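Local coordinates for phenazine biosynthesis protein PhzF family (Enterococcus faecalis, PDB 1S7J), which is probably an isomerase of the PhzF family, though its own substrate and reaction are not established, at residues 20-25 / 45-50; 197-202 / 228-233. All coordinates share one frame; numbering follows the deposited sequence.

Contact 1: residues 20-25 / 45-50; sequences PAAVYV and SETAFT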
# COMPACT_ATOMS: atom_id res chain seq x y z
N PRO A 20 8.40 2.61 2.20
CA PRO A 20 8.71 3.53 3.30
C PRO A 20 7.70 4.59 3.64
O PRO A 20 7.08 5.20 2.76
CB PRO A 20 10.00 4.17 2.83
CG PRO A 20 9.77 4.30 1.37
CD PRO A 20 9.20 2.95 1.00
N ALA A 21 7.60 4.89 4.94
CA ALA A 21 6.71 5.91 5.46
C ALA A 21 7.25 6.43 6.78
O ALA A 21 7.94 5.71 7.50
CB ALA A 21 5.29 5.35 5.65
N ALA A 22 6.96 7.68 7.09
CA ALA A 22 7.38 8.29 8.34
C ALA A 22 6.15 8.36 9.22
O ALA A 22 5.10 8.73 8.75
CB ALA A 22 7.91 9.67 8.09
N VAL A 23 6.27 8.00 10.50
CA VAL A 23 5.12 8.09 11.39
C VAL A 23 5.43 8.90 12.63
O VAL A 23 6.49 8.76 13.24
CB VAL A 23 4.54 6.71 11.76
CG1 VAL A 23 5.28 5.60 11.04
CG2 VAL A 23 4.52 6.50 13.26
N TYR A 24 4.53 9.83 12.95
CA TYR A 24 4.68 10.68 14.12
C TYR A 24 3.57 10.43 15.11
O TYR A 24 2.38 10.65 14.79
CB TYR A 24 4.63 12.16 13.75
CG TYR A 24 5.87 12.70 13.13
CD1 TYR A 24 6.28 12.30 11.86
CD2 TYR A 24 6.64 13.66 13.79
CE1 TYR A 24 7.42 12.84 11.26
CE2 TYR A 24 7.77 14.21 13.21
CZ TYR A 24 8.16 13.80 11.95
OH TYR A 24 9.24 14.37 11.36
N VAL A 25 3.92 9.92 16.29
CA VAL A 25 2.93 9.70 17.33
C VAL A 25 3.00 10.93 18.23
O VAL A 25 3.96 11.12 18.96
CB VAL A 25 3.19 8.42 18.16
CG1 VAL A 25 2.05 8.21 19.15
CG2 VAL A 25 3.31 7.20 17.26
N SER A 45 7.21 9.10 0.79
CA SER A 45 5.94 8.73 0.14
C SER A 45 4.75 9.35 0.89
O SER A 45 3.98 10.15 0.32
CB SER A 45 5.81 7.20 0.11
OG SER A 45 4.87 6.77 -0.85
N GLU A 46 4.63 9.01 2.16
CA GLU A 46 3.58 9.52 3.03
C GLU A 46 4.14 9.69 4.43
O GLU A 46 5.08 8.98 4.82
CB GLU A 46 2.40 8.50 3.11
CG GLU A 46 1.31 8.60 2.01
CD GLU A 46 1.68 7.87 0.71
OE1 GLU A 46 1.11 8.23 -0.36
OE2 GLU A 46 2.50 6.93 0.74
N THR A 47 3.57 10.63 5.18
CA THR A 47 3.95 10.88 6.57
C THR A 47 2.66 10.79 7.38
O THR A 47 1.76 11.60 7.21
CB THR A 47 4.57 12.27 6.76
OG1 THR A 47 5.78 12.37 6.02
CG2 THR A 47 4.88 12.51 8.25
N ALA A 48 2.57 9.80 8.24
CA ALA A 48 1.39 9.59 9.07
C ALA A 48 1.52 10.19 10.46
O ALA A 48 2.52 10.02 11.12
CB ALA A 48 1.09 8.10 9.17
N PHE A 49 0.50 10.93 10.87
CA PHE A 49 0.47 11.56 12.18
C PHE A 49 -0.72 10.95 12.94
O PHE A 49 -1.82 10.87 12.39
CB PHE A 49 0.27 13.07 12.06
CG PHE A 49 1.33 13.75 11.28
CD1 PHE A 49 1.30 13.75 9.89
CD2 PHE A 49 2.38 14.41 11.92
CE1 PHE A 49 2.29 14.39 9.15
CE2 PHE A 49 3.38 15.04 11.19
CZ PHE A 49 3.33 15.03 9.79
N THR A 50 -0.49 10.54 14.18
CA THR A 50 -1.55 9.94 14.98
C THR A 50 -1.57 10.46 16.41
O THR A 50 -0.54 10.89 16.93
CB THR A 50 -1.43 8.39 14.99
OG1 THR A 50 -2.58 7.81 15.61
CG2 THR A 50 -0.18 7.95 15.75

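Contact 2: residues 197-202 / 228-233; sequences INEDPV and VSPRGG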
# COMPACT_ATOMS: atom_id res chain seq x y z
N ILE A 197 2.88 9.69 -8.64
CA ILE A 197 3.61 8.50 -8.21
C ILE A 197 3.72 7.46 -9.32
O ILE A 197 2.85 6.62 -9.48
CB ILE A 197 2.90 7.84 -6.96
CG1 ILE A 197 2.47 8.94 -5.96
CG2 ILE A 197 3.85 6.84 -6.28
CD1 ILE A 197 1.52 8.46 -4.87
N ASN A 198 4.82 7.50 -10.06
CA ASN A 198 5.05 6.55 -11.17
C ASN A 198 4.80 5.07 -10.79
O ASN A 198 4.14 4.34 -11.54
CB ASN A 198 6.47 6.71 -11.72
CG ASN A 198 6.53 7.67 -12.90
OD1 ASN A 198 5.55 8.35 -13.23
ND2 ASN A 198 7.68 7.70 -13.57
N GLU A 199 5.37 4.64 -9.67
CA GLU A 199 5.20 3.26 -9.19
C GLU A 199 5.26 3.16 -7.67
O GLU A 199 6.25 3.57 -7.04
CB GLU A 199 6.26 2.32 -9.79
CG GLU A 199 6.15 0.88 -9.25
CD GLU A 199 7.14 -0.11 -9.86
OE1 GLU A 199 7.14 -1.27 -9.41
OE2 GLU A 199 7.91 0.26 -10.78
N ASP A 200 4.18 2.67 -7.08
CA ASP A 200 4.11 2.47 -5.65
C ASP A 200 4.76 1.10 -5.44
O ASP A 200 4.46 0.15 -6.18
CB ASP A 200 2.64 2.44 -5.19
CG ASP A 200 2.45 2.89 -3.75
OD1 ASP A 200 1.31 2.81 -3.25
OD2 ASP A 200 3.43 3.34 -3.12
N PRO A 201 5.74 1.00 -4.53
CA PRO A 201 6.41 -0.29 -4.29
C PRO A 201 5.40 -1.34 -3.85
O PRO A 201 5.50 -2.50 -4.22
CB PRO A 201 7.40 0.04 -3.17
CG PRO A 201 7.70 1.47 -3.38
CD PRO A 201 6.35 2.06 -3.71
N VAL A 202 4.44 -0.91 -3.00
CA VAL A 202 3.37 -1.80 -2.50
C VAL A 202 2.07 -1.02 -2.12
O VAL A 202 2.01 -0.45 -1.05
CB VAL A 202 3.82 -2.59 -1.20
CG1 VAL A 202 2.89 -3.77 -0.97
CG2 VAL A 202 5.27 -3.08 -1.31
N VAL A 228 6.40 -7.37 -6.89
CA VAL A 228 7.74 -7.33 -7.42
C VAL A 228 8.24 -6.01 -8.02
O VAL A 228 8.62 -5.93 -9.20
CB VAL A 228 7.99 -8.54 -8.40
CG1 VAL A 228 7.13 -8.42 -9.65
CG2 VAL A 228 9.48 -8.68 -8.73
N SER A 229 8.21 -4.98 -7.22
CA SER A 229 8.68 -3.67 -7.52
C SER A 229 10.24 -3.74 -7.36
O SER A 229 10.75 -4.70 -6.79
CB SER A 229 7.99 -2.59 -6.68
OG SER A 229 8.29 -2.63 -5.29
N PRO A 230 10.93 -2.65 -7.71
CA PRO A 230 12.37 -2.72 -7.40
C PRO A 230 12.67 -3.01 -5.98
O PRO A 230 13.57 -3.78 -5.63
CB PRO A 230 12.88 -1.39 -7.92
CG PRO A 230 11.94 -1.06 -9.04
CD PRO A 230 10.60 -1.43 -8.42
N ARG A 231 11.89 -2.35 -5.12
CA ARG A 231 12.03 -2.50 -3.68
C ARG A 231 11.51 -3.85 -3.19
O ARG A 231 12.06 -4.42 -2.24
CB ARG A 231 11.30 -1.38 -2.97
CG ARG A 231 11.82 -0.01 -3.31
CD ARG A 231 11.38 1.02 -2.29
NE ARG A 231 11.71 0.59 -0.93
CZ ARG A 231 12.37 1.32 -0.05
NH1 ARG A 231 12.61 0.84 1.16
NH2 ARG A 231 12.80 2.54 -0.37
N GLY A 232 10.47 -4.35 -3.83
CA GLY A 232 9.90 -5.63 -3.45
C GLY A 232 8.99 -5.52 -2.25
O GLY A 232 8.98 -4.49 -1.57
N GLY A 233 8.23 -6.57 -1.98
CA GLY A 233 7.32 -6.57 -0.84
C GLY A 233 6.46 -7.81 -0.79
O GLY A 233 5.86 -8.19 -1.79

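Contact 1: residues 20-25 / 45-50
Strands 19-25 and 47-53 of a beta-alpha-beta unit pair side by side here, and the second runs on from Glu-46, the predicted active-site residue. From Ala-22 to Val-25 the strands run parallel in the staggered ladder of such pairs. Ala-22 N donates to Glu-46 O at 3.2 Å, the longest of the four backbone bonds, and Ala-22 O accepts from Ala-48 N at 2.8 Å. Tyr-24 repeats the pattern, its N to Ala-48 O at 2.7 Å and its O taking Thr-50 N.

On one face Tyr-24 and Phe-49 lie alongside each other. Their rings are nearly parallel, with planes turned by 25°, but are offset along one another with little overlap, centroids 5.2 Å apart. Phe-49 CE2 sits over a face of the tyrosine ring, while Phe-49 CD2 meets Tyr-24 CB at 3.7 Å. Thr-47 CG2, anti to its backbone N, reaches Tyr-24 CD1 at 3.9 Å. On the other face Thr-50 CG2 touches Val-25 CG2. At the loop end Ser-45 OG donates to Glu-46 OE2 from above the carboxylate plane; His-73 NE2 also bonds this oxygen.

Helix 32-42 covers the Tyr-24 and Phe-49 face, and helix 72-85 the Val-23 and Thr-50 face. Strands 2-10 and 56-62 flank the pair.

Contact 2: residues 197-202 / 228-233
The CA atoms of Pro-201 and Ser-229 are 5.2 Å apart where the chain leaving the short, loosely paired strand at about 199-200 meets the irregular loop between antiparallel strands 222-227 and 234-240.

Ser-229 makes the polar link. Its OG stands between its own backbone N and carbonyl carbon, with chi1 67°. From there it donates to Pro-201 O at 3.0 Å. The hydroxyl lies in the carbonyl plane, on a lone pair, with a C=O...O angle of 103°. The same OG accepts from Gly-232 N at 3.1 Å, an ST motif. One hydroxyl thus joins the two segments and also braces its own turn.

Van der Waals contacts surround this bond. Pro-201 CB packs against Ser-229 OG. The proline ring also runs beside the aliphatic part of Arg-231, with Pro-201 CG 3.9 Å from Arg-231 CD. The arginine NH1 bonds to Lys-17 O. Val-202 CG2 lies against the backbone of Gly-233, 4.1 Å from its CA.

Glu-199 extends fully, with CG anti to the backbone N (chi1 177°). Its OE1 lies 3.1 Å from Ser-229 CB, a contact and not a hydrogen bond. The carboxylate also meets Pro-230 tip to tip, Glu-199 OE1 lying 3.6 Å from Pro-230 CD. Its OE2 forms a salt bridge with Arg-189 on strand 186-192.

The CB of Asp-200 is directed away from 228-233; its OD2 bonds Asn-19 ND2. Its side chain lies about 5 Å from that of Glu-46, the predicted active-site residue. The family belongs to the clan of diaminopimelate epimerase, whose members have two lobes with the active site between them. A position beside Glu-46 is consistent with such a cleft.

Overall arrangement
Following the chain from the N terminus, contact 1 comes first. It closes the loop that leaves strand 19-25, passes through helix 32-42 and returns as strand 47-53. Contact 2 opens much later. It closes the excursion from residues 197-202 through helix 207-218 and strand 222-227 to the loop 228-233. The two are in series, neither nested nor crossed. Their centres are 18 Å apart, yet they touch: Pro-20 CD packs against Arg-231 CZ at 3.7 Å. Contact 1 lies within the first part of the fold. Contact 2 joins strand 197-200 to the turn between strands 222-227 and 234-240, and abuts the start of strand 19-25.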